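Local coordinates for protein dihydropteroate synthase (Stenotrophomonas maltophilia, PDB 7L6P) that probably catalyses the condensation of para-aminobenzoate with 6-hydroxymethyl-7,8-dihydropterin diphosphate to give 7,8-dihydropteroate, a step in folate biosynthesis, at residues 28-33 with 64-69. Sequence-based numbering, arbitrary orientation.
Sequences ARVMGI and GADLLD
Met31 lays its side chain across Leu67, CB against the leucine CG. Its CG stands anti to the backbone N (chi1 172°), and the chain is extended as far as SD, 3.8 Å from Asp69 CB, then bends so that CE lies 3.6 Å from Leu67 CD1. These flexible apolar chains suit the barrel interior, where Met126 of strand 126-129 touches both. Strands 29-35 and 67-71 are the first two of a TIM barrel, adjacent and parallel. Gly32 N donates to Leu67 O at 2.7 Å, and Gly32 O accepts from Asp69 N. On the outward face, Leu68 CD2 lies 4.0 Å from CA of Gly32, which has no side chain, and Leu68 also meets Leu60 and Val61 of helix 49-62. Just before the second strand, Val30 O accepts from Asp66 N and, weakly, Leu67 N. Aspartate suits position 66 because its two oxygens serve two donors: OD2 accepts from Val30 N at 2.8 Å, almost straight, through its anti lone pair, while Arg29 NH1 reaches OD1 from above the carboxylate in a bent salt bridge of 2.7 Å. Asp66 thus takes a backbone N-H before the ladder starts and probably offsets part of Arg29's charge; inward-facing Asp69, held by Ser107, Asn128 and Arg269, lies at the imidazole-bound active site.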
ATOM      1  N   ALA A  28      -8.513 -11.727  -2.410  1.00 61.62           N
ATOM      2  CA  ALA A  28      -8.053 -11.710  -1.027  1.00 58.97           C
ATOM      3  C   ALA A  28      -9.189 -11.292  -0.110  1.00 60.04           C
ATOM      4  O   ALA A  28     -10.008 -10.447  -0.464  1.00 63.52           O
ATOM      5  CB  ALA A  28      -6.869 -10.760  -0.866  1.00 56.39           C
ATOM      6  N   ARG A  29      -9.287 -11.942   1.041  1.00 60.11           N
ATOM      7  CA  ARG A  29     -10.317 -11.613   2.017  1.00 60.60           C
ATOM      8  C   ARG A  29      -9.675 -10.979   3.243  1.00 57.60           C
ATOM      9  O   ARG A  29      -8.523 -11.275   3.570  1.00 52.99           O
ATOM     10  CB  ARG A  29     -11.108 -12.854   2.414  1.00 58.27           C
ATOM     11  CG  ARG A  29     -11.774 -13.440   1.209  1.00 62.47           C
ATOM     12  CD  ARG A  29     -12.557 -12.335   0.565  1.00 63.64           C
ATOM     13  NE  ARG A  29     -13.440 -12.789  -0.491  1.00 65.36           N
ATOM     14  CZ  ARG A  29     -14.603 -12.222  -0.760  1.00 73.53           C
ATOM     15  NH1 ARG A  29     -15.073 -11.239  -0.007  1.00 72.32           N
ATOM     16  NH2 ARG A  29     -15.270 -12.591  -1.855  1.00 73.94           N
ATOM     17  N   VAL A  30     -10.417 -10.083   3.900  1.00 58.12           N
ATOM     18  CA  VAL A  30      -9.904  -9.341   5.046  1.00 57.71           C
ATOM     19  C   VAL A  30     -10.507  -9.901   6.328  1.00 58.51           C
ATOM     20  O   VAL A  30     -11.734  -9.890   6.506  1.00 57.90           O
ATOM     21  CB  VAL A  30     -10.199  -7.843   4.937  1.00 58.21           C
ATOM     22  CG1 VAL A  30      -9.586  -7.164   6.138  1.00 50.77           C
ATOM     23  CG2 VAL A  30      -9.663  -7.283   3.628  1.00 54.78           C
ATOM     24  N   MET A  31      -9.633 -10.354   7.229  1.00 56.80           N
ATOM     25  CA  MET A  31      -9.995 -10.860   8.547  1.00 56.37           C
ATOM     26  C   MET A  31      -9.750  -9.762   9.571  1.00 55.77           C
ATOM     27  O   MET A  31      -8.618  -9.284   9.703  1.00 55.25           O
ATOM     28  CB  MET A  31      -9.167 -12.110   8.873  1.00 55.77           C
ATOM     29  CG  MET A  31      -9.291 -12.635  10.297  1.00 55.81           C
ATOM     30  SD  MET A  31      -8.073 -13.920  10.712  1.00 59.75           S
ATOM     31  CE  MET A  31      -8.936 -15.466  10.362  1.00 60.25           C
ATOM     32  N   GLY A  32     -10.800  -9.349  10.281  1.00 56.59           N
ATOM     33  CA  GLY A  32     -10.659  -8.337  11.322  1.00 56.49           C
ATOM     34  C   GLY A  32     -10.241  -8.919  12.666  1.00 57.72           C
ATOM     35  O   GLY A  32     -10.711  -9.973  13.077  1.00 61.41           O
ATOM     36  N   ILE A  33      -9.374  -8.201  13.363  1.00 59.30           N
ATOM     37  CA  ILE A  33      -8.859  -8.645  14.655  1.00 60.34           C
ATOM     38  C   ILE A  33      -9.747  -8.093  15.764  1.00 60.85           C
ATOM     39  O   ILE A  33      -9.997  -6.887  15.824  1.00 60.74           O
ATOM     40  CB  ILE A  33      -7.397  -8.218  14.836  1.00 59.25           C
ATOM     41  CG1 ILE A  33      -6.546  -8.895  13.758  1.00 54.79           C
ATOM     42  CG2 ILE A  33      -6.902  -8.486  16.282  1.00 53.46           C
ATOM     43  CD1 ILE A  33      -5.122  -8.440  13.730  1.00 57.03           C
ATOM     44  N   GLY A  64     -15.888  -3.431   6.239  1.00 64.90           N
ATOM     45  CA  GLY A  64     -15.662  -4.333   5.122  1.00 60.16           C
ATOM     46  C   GLY A  64     -15.096  -5.692   5.481  1.00 65.94           C
ATOM     47  O   GLY A  64     -14.887  -6.506   4.571  1.00 66.83           O
ATOM     48  N   ALA A  65     -14.839  -6.003   6.749  1.00 63.98           N
ATOM     49  CA  ALA A  65     -14.202  -7.268   7.096  1.00 63.44           C
ATOM     50  C   ALA A  65     -15.046  -8.440   6.610  1.00 62.98           C
ATOM     51  O   ALA A  65     -16.273  -8.437   6.761  1.00 64.96           O
ATOM     52  CB  ALA A  65     -13.982  -7.348   8.607  1.00 59.91           C
ATOM     53  N   ASP A  66     -14.387  -9.416   5.976  1.00 59.56           N
ATOM     54  CA  ASP A  66     -15.053 -10.638   5.534  1.00 61.94           C
ATOM     55  C   ASP A  66     -15.135 -11.686   6.623  1.00 60.70           C
ATOM     56  O   ASP A  66     -15.946 -12.601   6.518  1.00 65.82           O
ATOM     57  CB  ASP A  66     -14.315 -11.250   4.342  1.00 58.71           C
ATOM     58  CG  ASP A  66     -14.140 -10.259   3.193  1.00 63.96           C
ATOM     59  OD1 ASP A  66     -15.112 -10.028   2.416  1.00 63.60           O
ATOM     60  OD2 ASP A  66     -13.029  -9.668   3.118  1.00 62.15           O
ATOM     61  N   LEU A  67     -14.331 -11.564   7.671  1.00 62.28           N
ATOM     62  CA  LEU A  67     -14.372 -12.513   8.769  1.00 62.56           C
ATOM     63  C   LEU A  67     -13.673 -11.878   9.958  1.00 61.57           C
ATOM     64  O   LEU A  67     -12.909 -10.919   9.812  1.00 64.18           O
ATOM     65  CB  LEU A  67     -13.733 -13.861   8.383  1.00 60.07           C
ATOM     66  CG  LEU A  67     -12.239 -13.973   8.064  1.00 60.31           C
ATOM     67  CD1 LEU A  67     -11.795 -15.449   8.113  1.00 55.29           C
ATOM     68  CD2 LEU A  67     -11.889 -13.352   6.722  1.00 56.36           C
ATOM     69  N   LEU A  68     -13.976 -12.399  11.140  1.00 62.00           N
ATOM     70  CA  LEU A  68     -13.474 -11.858  12.394  1.00 64.04           C
ATOM     71  C   LEU A  68     -12.745 -12.939  13.180  1.00 62.47           C
ATOM     72  O   LEU A  68     -13.103 -14.116  13.123  1.00 65.19           O
ATOM     73  CB  LEU A  68     -14.621 -11.286  13.222  1.00 64.24           C
ATOM     74  CG  LEU A  68     -15.403 -10.157  12.552  1.00 63.30           C
ATOM     75  CD1 LEU A  68     -16.547  -9.749  13.445  1.00 63.75           C
ATOM     76  CD2 LEU A  68     -14.492  -8.962  12.253  1.00 63.69           C
ATOM     77  N   ASP A  69     -11.712 -12.537  13.914  1.00 62.75           N
ATOM     78  CA  ASP A  69     -10.905 -13.460  14.705  1.00 65.44           C
ATOM     79  C   ASP A  69     -10.987 -13.051  16.167  1.00 65.65           C
ATOM     80  O   ASP A  69     -10.546 -11.956  16.525  1.00 65.27           O
ATOM     81  CB  ASP A  69      -9.450 -13.471  14.241  1.00 59.02           C
ATOM     82  CG  ASP A  69      -8.699 -14.688  14.746  1.00 64.51           C
ATOM     83  OD1 ASP A  69      -9.319 -15.782  14.779  1.00 63.75           O
ATOM     84  OD2 ASP A  69      -7.501 -14.555  15.112  1.00 64.77           O
TER